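Local coordinates for putative fumarylpyruvate hydrolase (Burkholderia cenocepacia, PDB 4MAQ), which is a putative hydrolase of the fumarylacetoacetate hydrolase (FAH) family, assigned by its family fold rather than by a demonstrated activity, at residues P32-R35 against V36-V39; A191-S194 against R195-L199. One frame throughout, in Å; residues are numbered along the deposited sequence. Where two conformers were deposited one is given.

Interaction 1. Residues P32-R35 against V36-V39; sequences PVRR and VFCV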
loop_
_atom_site.group_PDB
_atom_site.type_symbol
_atom_site.label_atom_id
_atom_site.label_comp_id
_atom_site.label_asym_id
_atom_site.label_seq_id
_atom_site.Cartn_x
_atom_site.Cartn_y
_atom_site.Cartn_z
ATOM N N PRO B 32 11.527 -2.307 -11.458
ATOM C CA PRO B 32 10.098 -2.019 -11.303
ATOM C C PRO B 32 9.626 -2.423 -9.902
ATOM O O PRO B 32 9.876 -3.549 -9.474
ATOM C CB PRO B 32 9.455 -2.894 -12.403
ATOM C CG PRO B 32 10.349 -4.089 -12.474
ATOM C CD PRO B 32 11.756 -3.584 -12.172
ATOM N N VAL B 33 8.968 -1.509 -9.203
ATOM C CA VAL B 33 8.564 -1.738 -7.819
ATOM C C VAL B 33 7.179 -2.366 -7.771
ATOM O O VAL B 33 6.242 -1.865 -8.421
ATOM C CB VAL B 33 8.590 -0.425 -6.998
ATOM C CG1 VAL B 33 8.182 -0.691 -5.542
ATOM C CG2 VAL B 33 9.971 0.211 -7.028
ATOM N N ARG B 34 7.065 -3.416 -6.953
ATOM C CA ARG B 34 5.830 -4.175 -6.790
ATOM C C ARG B 34 5.159 -3.695 -5.481
ATOM O O ARG B 34 4.294 -2.810 -5.519
ATOM C CB ARG B 34 6.130 -5.690 -6.879
ATOM C CG ARG B 34 4.941 -6.570 -7.229
ATOM C CD ARG B 34 3.876 -6.705 -6.144
ATOM N NE ARG B 34 4.394 -7.424 -4.971
ATOM C CZ ARG B 34 3.732 -8.347 -4.278
ATOM N NH1 ARG B 34 4.324 -8.946 -3.237
ATOM N NH2 ARG B 34 2.488 -8.715 -4.641
ATOM N N ARG B 35 5.592 -4.226 -4.335
ATOM C CA ARG B 35 5.169 -3.699 -3.029
ATOM C C ARG B 35 6.385 -3.260 -2.216
ATOM O O ARG B 35 7.518 -3.606 -2.570
ATOM C CB ARG B 35 4.359 -4.739 -2.243
ATOM C CG ARG B 35 2.967 -5.000 -2.789
ATOM C CD ARG B 35 2.223 -5.997 -1.908
ATOM N NE ARG B 35 1.064 -6.552 -2.606
ATOM C CZ ARG B 35 0.403 -7.635 -2.219
ATOM N NH1 ARG B 35 0.679 -8.222 -1.041
ATOM N NH2 ARG B 35 -0.524 -8.139 -3.040
ATOM N N VAL B 36 6.133 -2.493 -1.150
ATOM C CA VAL B 36 7.199 -1.998 -0.283
ATOM C C VAL B 36 6.872 -2.381 1.160
ATOM O O VAL B 36 5.849 -1.935 1.685
ATOM C CB VAL B 36 7.357 -0.469 -0.399
ATOM C CG1 VAL B 36 8.496 0.025 0.515
ATOM C CG2 VAL B 36 7.615 -0.065 -1.839
ATOM N N PHE B 37 7.731 -3.194 1.784
ATOM C CA PHE B 37 7.526 -3.636 3.159
ATOM C C PHE B 37 8.576 -2.986 4.045
ATOM O O PHE B 37 9.755 -2.896 3.652
ATOM C CB PHE B 37 7.677 -5.154 3.247
ATOM C CG PHE B 37 6.792 -5.902 2.287
ATOM C CD1 PHE B 37 5.464 -6.130 2.610
ATOM C CD2 PHE B 37 7.269 -6.370 1.062
ATOM C CE1 PHE B 37 4.621 -6.817 1.751
ATOM C CE2 PHE B 37 6.425 -7.062 0.206
ATOM C CZ PHE B 37 5.111 -7.284 0.553
ATOM N N CYS B 38 8.164 -2.596 5.249
ATOM C CA CYS B 38 9.060 -1.861 6.158
ATOM C C CYS B 38 8.982 -2.494 7.536
ATOM O O CYS B 38 7.905 -2.613 8.127
ATOM C CB CYS B 38 8.626 -0.403 6.267
ATOM S SG CYS B 38 8.453 0.444 4.682
ATOM N N VAL B 39 10.115 -2.926 8.054
ATOM C CA VAL B 39 10.117 -3.531 9.362
ATOM C C VAL B 39 10.050 -2.436 10.444
ATOM O O VAL B 39 10.625 -1.337 10.293
ATOM C CB VAL B 39 11.323 -4.477 9.508
ATOM C CG1 VAL B 39 12.605 -3.694 9.673
ATOM C CG2 VAL B 39 11.117 -5.491 10.631
#
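Val-36 meets Val-33 methyl to methyl where the chain leaves an irregular loop and enters strand 36-39. Its CG2 lies 3.8 Å from Val-33 CG1, the two side chains crossing at a slant on the side of the chain turned to strand 204-206, where Val-33 also touches Leu-204 and Val-36 touches Phe-206. Phe-37 faces the other way, among the arginines. Its ring swings back along the chain because CG sits beside the backbone N (chi1 -54°), which brings Phe-37 CZ to 3.9 Å from Arg-35 CB and 4.0 Å from Arg-35 CD. The aliphatic part of Arg-35, extended from CG to NE, thus passes the far end of the ring. Arg-34 reaches the rim of the same ring: its NH1 stands near the ring plane, 4.2 Å from Phe-37 CZ. The two guanidinium groups overlap at their rims, Arg-34 NH2 lying 3.1 Å above the plane of the Arg-35 group. Asp-203 pairs with Arg-34 NE, while Asp-67 of the second subunit bridges Arg-34 NH2 and Arg-35 NE, and Asp-143 of that subunit takes Arg-35 NH1. The loop thus leads into strand 36-39, which pairs antiparallel with 61-64 and parallel with 204-206 in the mixed sheet of an FAH-family domain, with Arg-34 and Arg-35 forming salt bridges to the second subunit.

Interaction 2. Residues A191-S194 against R195-L199; sequences AYVS and RSVEL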
loop_
_atom_site.group_PDB
_atom_site.type_symbol
_atom_site.label_atom_id
_atom_site.label_comp_id
_atom_site.label_asym_id
_atom_site.label_seq_id
_atom_site.Cartn_x
_atom_site.Cartn_y
_atom_site.Cartn_z
ATOM N N ALA B 191 12.076 -14.103 5.104
ATOM C CA ALA B 191 11.255 -15.253 5.489
ATOM C C ALA B 191 9.920 -14.827 6.141
ATOM O O ALA B 191 8.852 -15.328 5.768
ATOM C CB ALA B 191 12.052 -16.181 6.408
ATOM N N TYR B 192 9.982 -13.887 7.088
ATOM C CA TYR B 192 8.796 -13.409 7.779
ATOM C C TYR B 192 7.795 -12.758 6.805
ATOM O O TYR B 192 6.589 -13.061 6.855
ATOM C CB TYR B 192 9.188 -12.405 8.859
ATOM C CG TYR B 192 9.407 -13.000 10.224
ATOM C CD1 TYR B 192 8.326 -13.487 10.942
ATOM C CD2 TYR B 192 10.675 -13.080 10.795
ATOM C CE1 TYR B 192 8.480 -14.032 12.196
ATOM C CE2 TYR B 192 10.854 -13.636 12.061
ATOM C CZ TYR B 192 9.745 -14.115 12.757
ATOM O OH TYR B 192 9.842 -14.669 14.017
ATOM N N VAL B 193 8.277 -11.909 5.893
ATOM C CA VAL B 193 7.332 -11.284 4.958
ATOM C C VAL B 193 6.668 -12.380 4.119
ATOM O O VAL B 193 5.448 -12.361 3.908
ATOM C CB VAL B 193 7.990 -10.243 4.020
ATOM C CG1 VAL B 193 7.003 -9.782 2.940
ATOM C CG2 VAL B 193 8.500 -9.045 4.823
ATOM N N SER B 194 7.462 -13.362 3.688
ATOM C CA SER B 194 6.958 -14.434 2.816
ATOM C C SER B 194 5.953 -15.377 3.483
ATOM O O SER B 194 5.347 -16.192 2.800
ATOM C CB SER B 194 8.127 -15.266 2.271
ATOM O OG SER B 194 8.600 -16.192 3.244
ATOM N N ARG B 195 5.794 -15.286 4.805
ATOM C CA ARG B 195 4.790 -16.089 5.495
ATOM C C ARG B 195 3.460 -15.333 5.613
ATOM O O ARG B 195 2.458 -15.928 5.978
ATOM C CB ARG B 195 5.305 -16.568 6.867
ATOM C CG ARG B 195 6.465 -17.549 6.723
ATOM C CD ARG B 195 6.827 -18.238 8.025
ATOM N NE ARG B 195 7.471 -17.358 8.998
ATOM C CZ ARG B 195 8.789 -17.297 9.208
ATOM N NH1 ARG B 195 9.629 -18.046 8.504
ATOM N NH2 ARG B 195 9.272 -16.471 10.125
ATOM N N SER B 196 3.461 -14.030 5.305
ATOM C CA SER B 196 2.271 -13.190 5.360
ATOM C C SER B 196 1.619 -13.002 3.990
ATOM O O SER B 196 0.384 -13.015 3.876
ATOM C CB SER B 196 2.658 -11.841 5.935
ATOM O OG SER B 196 1.556 -10.953 5.842
ATOM N N VAL B 197 2.457 -12.836 2.955
ATOM C CA VAL B 197 2.005 -12.668 1.578
ATOM C C VAL B 197 2.985 -13.442 0.707
ATOM O O VAL B 197 4.048 -13.812 1.168
ATOM C CB VAL B 197 2.014 -11.179 1.118
ATOM C CG1 VAL B 197 1.013 -10.321 1.901
ATOM C CG2 VAL B 197 3.417 -10.579 1.203
ATOM N N GLU B 198 2.664 -13.623 -0.565
ATOM C CA GLU B 198 3.666 -14.118 -1.487
ATOM C C GLU B 198 4.613 -12.967 -1.821
ATOM O O GLU B 198 4.189 -11.926 -2.310
ATOM C CB GLU B 198 3.041 -14.671 -2.769
ATOM C CG GLU B 198 4.092 -15.331 -3.639
ATOM C CD GLU B 198 3.589 -15.695 -5.016
ATOM O OE1 GLU B 198 2.476 -15.266 -5.394
ATOM O OE2 GLU B 198 4.315 -16.423 -5.707
ATOM N N LEU B 199 5.898 -13.154 -1.553
ATOM C CA LEU B 199 6.902 -12.197 -1.966
ATOM C C LEU B 199 7.053 -12.280 -3.473
ATOM O O LEU B 199 6.941 -13.367 -4.059
ATOM C CB LEU B 199 8.212 -12.539 -1.279
ATOM C CG LEU B 199 9.283 -11.495 -1.170
ATOM C CD1 LEU B 199 8.817 -10.345 -0.270
ATOM C CD2 LEU B 199 10.581 -12.127 -0.692
#
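Ala-191 meets Arg-195 one turn further along helix 186-196: its CB touches Arg-195 NH1 at 3.7 Å, and its carbonyl oxygen lies over one guanidinium face. That oxygen also accepts a hydrogen bond from Ser-194 OG at 2.7 Å, the hydroxyl being folded back between backbone N and carbonyl carbon (chi1 79°). Tyr-192 offers its ring face to the same arginine. Arg-195 NH2 stands 3.2 Å above the ring plane, over its centre, and the guanidinium is tilted 69° to the ring, so a nitrogen rather than the flat group rests on the pi cloud; a bend at chi3 (-71°) turns the arginine end back over the tyrosine. The resulting cation-pi contact puts Arg-195 CZ 4.5 Å from the centroid of the Tyr-192 ring. The backbone O of Tyr-192 accepts from Arg-195 N. The carbonyl oxygen of Val-193 accepts two hydrogen bonds, from Ser-196 N, at 2.9 Å and from above the carbonyl plane, and from Val-197 N, at 3.2 Å and nearly in line with C=O. Val-193 CG1 meets Leu-199 CD1 at 3.7 Å, the two side chains almost perpendicular, and lies beside Val-197 CG2. Ser-194 brings its CA-H toward Val-197 O as the chain turns away, while its OG is also bonded to Ile-102 N. Chemically, this turn is held by a shared carbonyl and a serine hydroxyl with two partners, and the tyrosine pi face would be expected to stabilise the arginine's positive charge.

How the interactions relate
Interactions 1 and 2 lie in series along the chain, yet their centres are only about 12 Å apart and they touch directly. Phe-37 joins them: its CE2 packs 3.9 Å from Val-193 CG1, and its CZ 3.8 Å from Val-197 CG2, so Val-193 of helix 186-196 and Val-197 just beyond it pack on Phe-37 of strand 36-39. A polar tie runs beside it, with Arg-34 NH1 3.1 Å from Glu-198 O in a weak, probable hydrogen bond. Both contacts reach the second subunit and share one residue there: Asp-143 of that subunit pairs with Arg-35 and also accepts from Glu-198 N, and thus meets residues of both interactions.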